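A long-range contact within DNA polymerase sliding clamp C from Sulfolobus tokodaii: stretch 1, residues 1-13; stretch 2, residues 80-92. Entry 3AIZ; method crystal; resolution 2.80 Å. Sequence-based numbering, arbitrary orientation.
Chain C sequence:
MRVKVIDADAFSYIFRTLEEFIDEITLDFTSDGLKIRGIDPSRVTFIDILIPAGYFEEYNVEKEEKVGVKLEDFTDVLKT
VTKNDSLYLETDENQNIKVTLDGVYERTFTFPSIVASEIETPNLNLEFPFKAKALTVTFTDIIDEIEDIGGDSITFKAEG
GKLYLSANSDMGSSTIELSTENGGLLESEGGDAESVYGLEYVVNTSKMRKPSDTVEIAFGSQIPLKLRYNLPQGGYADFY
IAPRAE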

# COMPACT_ATOMS: atom_id res chain seq x y z
N MET C 1 35.33 33.67 -17.03
CA MET C 1 35.19 32.60 -18.01
C MET C 1 33.73 32.35 -18.37
O MET C 1 32.82 32.85 -17.72
CB MET C 1 35.85 31.32 -17.50
CG MET C 1 35.73 31.09 -16.00
SD MET C 1 34.03 30.91 -15.42
CE MET C 1 33.47 29.54 -16.43
N ARG C 2 33.52 31.56 -19.42
CA ARG C 2 32.17 31.24 -19.88
C ARG C 2 32.09 29.79 -20.37
O ARG C 2 32.78 29.40 -21.30
CB ARG C 2 31.74 32.19 -21.00
CG ARG C 2 30.30 32.00 -21.46
CD ARG C 2 29.92 33.03 -22.51
NE ARG C 2 28.54 32.89 -22.95
CZ ARG C 2 28.15 32.09 -23.94
NH1 ARG C 2 26.87 32.02 -24.27
NH2 ARG C 2 29.04 31.35 -24.59
N VAL C 3 31.23 29.00 -19.72
CA VAL C 3 31.11 27.58 -20.01
C VAL C 3 29.65 27.18 -20.24
O VAL C 3 28.74 27.73 -19.61
CB VAL C 3 31.71 26.73 -18.87
CG1 VAL C 3 31.43 25.26 -19.10
CG2 VAL C 3 33.21 26.98 -18.76
N LYS C 4 29.43 26.23 -21.14
CA LYS C 4 28.08 25.77 -21.45
C LYS C 4 27.94 24.25 -21.38
O LYS C 4 28.71 23.52 -22.01
CB LYS C 4 27.66 26.26 -22.84
CG LYS C 4 26.30 25.75 -23.29
CD LYS C 4 25.99 26.19 -24.72
CE LYS C 4 24.63 25.68 -25.17
NZ LYS C 4 24.30 26.10 -26.56
N VAL C 5 26.95 23.79 -20.62
CA VAL C 5 26.67 22.37 -20.50
C VAL C 5 25.34 22.03 -21.17
O VAL C 5 24.37 22.76 -21.01
CB VAL C 5 26.59 21.94 -19.02
CG1 VAL C 5 26.18 20.48 -18.91
CG2 VAL C 5 27.91 22.18 -18.32
N ILE C 6 25.31 20.93 -21.91
CA ILE C 6 24.07 20.51 -22.56
C ILE C 6 23.21 19.64 -21.64
O ILE C 6 22.11 20.02 -21.27
CB ILE C 6 24.35 19.77 -23.88
CG1 ILE C 6 24.96 20.73 -24.90
CG2 ILE C 6 23.06 19.17 -24.43
CD1 ILE C 6 25.24 20.10 -26.25
N ASP C 7 23.72 18.46 -21.28
CA ASP C 7 23.01 17.58 -20.37
C ASP C 7 23.18 18.07 -18.93
O ASP C 7 23.87 17.44 -18.13
CB ASP C 7 23.52 16.14 -20.50
CG ASP C 7 22.68 15.15 -19.70
OD1 ASP C 7 21.75 15.59 -18.99
OD2 ASP C 7 22.97 13.94 -19.77
N ALA C 8 22.53 19.18 -18.62
CA ALA C 8 22.67 19.81 -17.31
C ALA C 8 21.96 19.01 -16.21
O ALA C 8 22.22 19.22 -15.03
CB ALA C 8 22.14 21.24 -17.35
N ASP C 9 21.08 18.10 -16.61
CA ASP C 9 20.36 17.28 -15.65
C ASP C 9 21.32 16.36 -14.91
O ASP C 9 21.31 16.30 -13.68
CB ASP C 9 19.27 16.46 -16.35
CG ASP C 9 18.39 15.70 -15.37
OD1 ASP C 9 18.08 16.26 -14.30
OD2 ASP C 9 18.01 14.55 -15.67
N ALA C 10 22.13 15.63 -15.66
CA ALA C 10 23.13 14.75 -15.07
C ALA C 10 24.21 15.58 -14.38
O ALA C 10 24.61 15.28 -13.26
CB ALA C 10 23.75 13.86 -16.14
N PHE C 11 24.65 16.63 -15.06
CA PHE C 11 25.68 17.51 -14.54
C PHE C 11 25.37 17.99 -13.12
O PHE C 11 26.27 18.12 -12.30
CB PHE C 11 25.85 18.72 -15.48
CG PHE C 11 26.94 19.67 -15.06
CD1 PHE C 11 28.24 19.47 -15.46
CD2 PHE C 11 26.64 20.76 -14.26
CE1 PHE C 11 29.24 20.34 -15.08
CE2 PHE C 11 27.64 21.64 -13.88
CZ PHE C 11 28.94 21.43 -14.29
N SER C 12 24.10 18.25 -12.85
CA SER C 12 23.70 18.77 -11.54
C SER C 12 23.92 17.75 -10.42
O SER C 12 24.21 18.13 -9.29
CB SER C 12 22.24 19.22 -11.57
OG SER C 12 21.37 18.12 -11.78
N TYR C 13 23.77 16.47 -10.75
CA TYR C 13 23.89 15.42 -9.75
C TYR C 13 25.32 15.27 -9.21
O TYR C 13 25.52 14.73 -8.12
CB TYR C 13 23.38 14.08 -10.29
CG TYR C 13 21.88 13.93 -10.19
CD1 TYR C 13 21.05 14.32 -11.23
CD2 TYR C 13 21.29 13.41 -9.05
CE1 TYR C 13 19.68 14.19 -11.14
CE2 TYR C 13 19.92 13.27 -8.95
CZ TYR C 13 19.12 13.66 -9.99
OH TYR C 13 17.75 13.52 -9.90
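Stretch 2 80-92: TVTKNDSLYLETD

Stretch 2 lies beside stretch 1 as an antiparallel β partner and then, at its N-terminal end, runs as a loop past the first turn or so of the helix that begins at A8. Strand 86-91 runs at 163° to strand 2-5, with the axes 4.6 Å apart at closest approach, and the two stretches together bury 941 Å². The backbone from L87 to T91 is extended, and the register pairs V3 with L89, K4 with Y88 and V5 with L87.

Two hydrogen-bonded pairs fix that register. V3 N donates to L89 O at 2.9 Å and L89 N to V3 O at 2.8 Å; V5 N reaches L87 O and L87 N reaches V5 O, both at 2.8 Å and nearly straight. Between them K4 and Y88 form a non-hydrogen-bonded pair, their CA atoms 4.5 Å apart, where the CA atoms approach carbonyls instead: K4 CA lies 3.2 Å from L87 O, and Y88 CA 3.3 Å from V3 O. The ladder loosens toward M1, whose O accepts only a weak bond from T91 N at 3.5 Å. The last bridge at the other end is V5 with L87; beyond it I6 O lies 3.0 Å from D85 O, two acceptors that make no hydrogen bond.

V3, V5, L87 and L89 share the buried face of the sheet. Both valines have chi1 near 180°; V3 CB stands 4.5 Å from L89 CB. V5 CB stands 4.2 Å from L87 CB. The helix lies over this face: A8, whose CA-to-CB bond points toward stretch 2, packs its CB 3.6 Å from L87 CB. The chi2 of L87, at 137°, lies between wells, with chi1 t. L89, m, t, sends CD1 to 4.4 Å from CZ of F11, itself chi1 t.

R2, K4, Y88 and E90 occupy the other face, which is more open. K4 is t at all four chi angles, and this full extension carries CE to 3.0 Å from Y88 OH and NZ to 3.1 Å from the same oxygen. Y88, with chi1 m and chi2 89°, has its CB on this face, and the end of its side chain comes nearer to stretch 1. R2, t through chi3 with chi4 at -88°, lays one guanidinium face over Y88, R2 NH1 lying 3.6 Å from Y88 CE2. E90, extended at t, t, places OE1 near the guanidinium plane, but R2 NE to E90 OE1 is 4.2 Å, too long for a salt bridge. M1 curls p, p, p, bringing SD to 3.7 Å from T91 OG1 although its CB points away.

Where the loop meets the helix, V81 points toward stretch 1, CG2 lying 3.8 Å from A8 O and 3.9 Å from D9 CA. K83 starts away, but its m, m, t, t chain returns so that NZ makes a salt bridge to D9 OD2 at 3.2 Å.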

# COMPACT_ATOMS: atom_id res chain seq x y z
N THR C 80 16.53 22.71 -10.27
CA THR C 80 15.43 23.26 -11.05
C THR C 80 15.63 23.09 -12.55
O THR C 80 14.90 23.68 -13.35
CB THR C 80 15.21 24.75 -10.74
OG1 THR C 80 16.22 25.54 -11.39
CG2 THR C 80 15.26 25.00 -9.24
N VAL C 81 16.62 22.29 -12.94
CA VAL C 81 16.88 22.05 -14.35
C VAL C 81 16.00 20.92 -14.88
O VAL C 81 15.71 19.97 -14.16
CB VAL C 81 18.36 21.72 -14.62
CG1 VAL C 81 19.26 22.81 -14.07
CG2 VAL C 81 18.72 20.37 -14.03
N THR C 82 15.59 21.04 -16.14
CA THR C 82 14.77 20.02 -16.77
C THR C 82 15.62 19.15 -17.69
O THR C 82 16.85 19.25 -17.70
CB THR C 82 13.63 20.65 -17.59
OG1 THR C 82 14.17 21.41 -18.67
CG2 THR C 82 12.78 21.55 -16.70
N LYS C 83 14.96 18.30 -18.47
CA LYS C 83 15.65 17.42 -19.40
C LYS C 83 16.22 18.21 -20.58
O LYS C 83 17.31 17.92 -21.07
CB LYS C 83 14.71 16.33 -19.91
CG LYS C 83 14.12 15.45 -18.82
CD LYS C 83 15.19 14.57 -18.17
CE LYS C 83 14.57 13.60 -17.18
NZ LYS C 83 15.58 12.67 -16.61
N ASN C 84 15.46 19.21 -21.03
CA ASN C 84 15.85 20.00 -22.19
C ASN C 84 16.42 21.37 -21.83
O ASN C 84 16.32 22.32 -22.60
CB ASN C 84 14.66 20.16 -23.14
CG ASN C 84 13.44 20.77 -22.46
OD1 ASN C 84 13.50 21.88 -21.94
ND2 ASN C 84 12.33 20.04 -22.47
N ASP C 85 17.02 21.46 -20.64
CA ASP C 85 17.66 22.70 -20.20
C ASP C 85 19.15 22.69 -20.50
O ASP C 85 19.84 21.71 -20.23
CB ASP C 85 17.45 22.90 -18.70
CG ASP C 85 16.22 23.72 -18.39
OD1 ASP C 85 15.82 24.53 -19.24
OD2 ASP C 85 15.67 23.56 -17.28
N SER C 86 19.64 23.78 -21.07
CA SER C 86 21.07 23.97 -21.25
C SER C 86 21.58 24.90 -20.15
O SER C 86 20.87 25.82 -19.73
CB SER C 86 21.38 24.55 -22.63
OG SER C 86 20.73 25.80 -22.82
N LEU C 87 22.79 24.65 -19.67
CA LEU C 87 23.32 25.42 -18.54
C LEU C 87 24.52 26.28 -18.94
O LEU C 87 25.32 25.89 -19.78
CB LEU C 87 23.70 24.48 -17.40
CG LEU C 87 24.15 25.12 -16.09
CD1 LEU C 87 23.52 24.42 -14.90
CD2 LEU C 87 25.67 25.12 -15.97
N TYR C 88 24.62 27.46 -18.33
CA TYR C 88 25.72 28.37 -18.58
C TYR C 88 26.35 28.84 -17.28
O TYR C 88 25.65 29.25 -16.35
CB TYR C 88 25.25 29.59 -19.39
CG TYR C 88 24.78 29.27 -20.79
CD1 TYR C 88 23.45 28.94 -21.03
CD2 TYR C 88 25.65 29.33 -21.87
CE1 TYR C 88 23.01 28.66 -22.31
CE2 TYR C 88 25.21 29.05 -23.15
CZ TYR C 88 23.89 28.71 -23.37
OH TYR C 88 23.45 28.43 -24.64
N LEU C 89 27.67 28.76 -17.20
CA LEU C 89 28.40 29.26 -16.04
C LEU C 89 29.28 30.42 -16.48
O LEU C 89 29.88 30.38 -17.56
CB LEU C 89 29.25 28.16 -15.41
CG LEU C 89 28.47 26.95 -14.88
CD1 LEU C 89 29.42 25.84 -14.46
CD2 LEU C 89 27.57 27.36 -13.73
N GLU C 90 29.37 31.46 -15.66
CA GLU C 90 30.08 32.67 -16.05
C GLU C 90 30.46 33.52 -14.84
O GLU C 90 29.96 33.30 -13.74
CB GLU C 90 29.23 33.48 -17.03
CG GLU C 90 29.99 34.55 -17.80
CD GLU C 90 29.16 35.14 -18.93
OE1 GLU C 90 28.02 34.67 -19.14
OE2 GLU C 90 29.66 36.06 -19.61
N THR C 91 31.35 34.48 -15.05
CA THR C 91 31.77 35.39 -13.99
C THR C 91 31.46 36.83 -14.38
O THR C 91 31.86 37.30 -15.44
CB THR C 91 33.27 35.26 -13.69
OG1 THR C 91 33.57 33.91 -13.30
CG2 THR C 91 33.68 36.20 -12.56
N ASP C 92 30.75 37.54 -13.50
CA ASP C 92 30.33 38.91 -13.79
C ASP C 92 31.38 39.95 -13.40
O ASP C 92 31.04 41.07 -13.01
CB ASP C 92 29.00 39.22 -13.09
CG ASP C 92 29.09 39.11 -11.58
OD1 ASP C 92 30.22 38.99 -11.05
OD2 ASP C 92 28.04 39.14 -10.92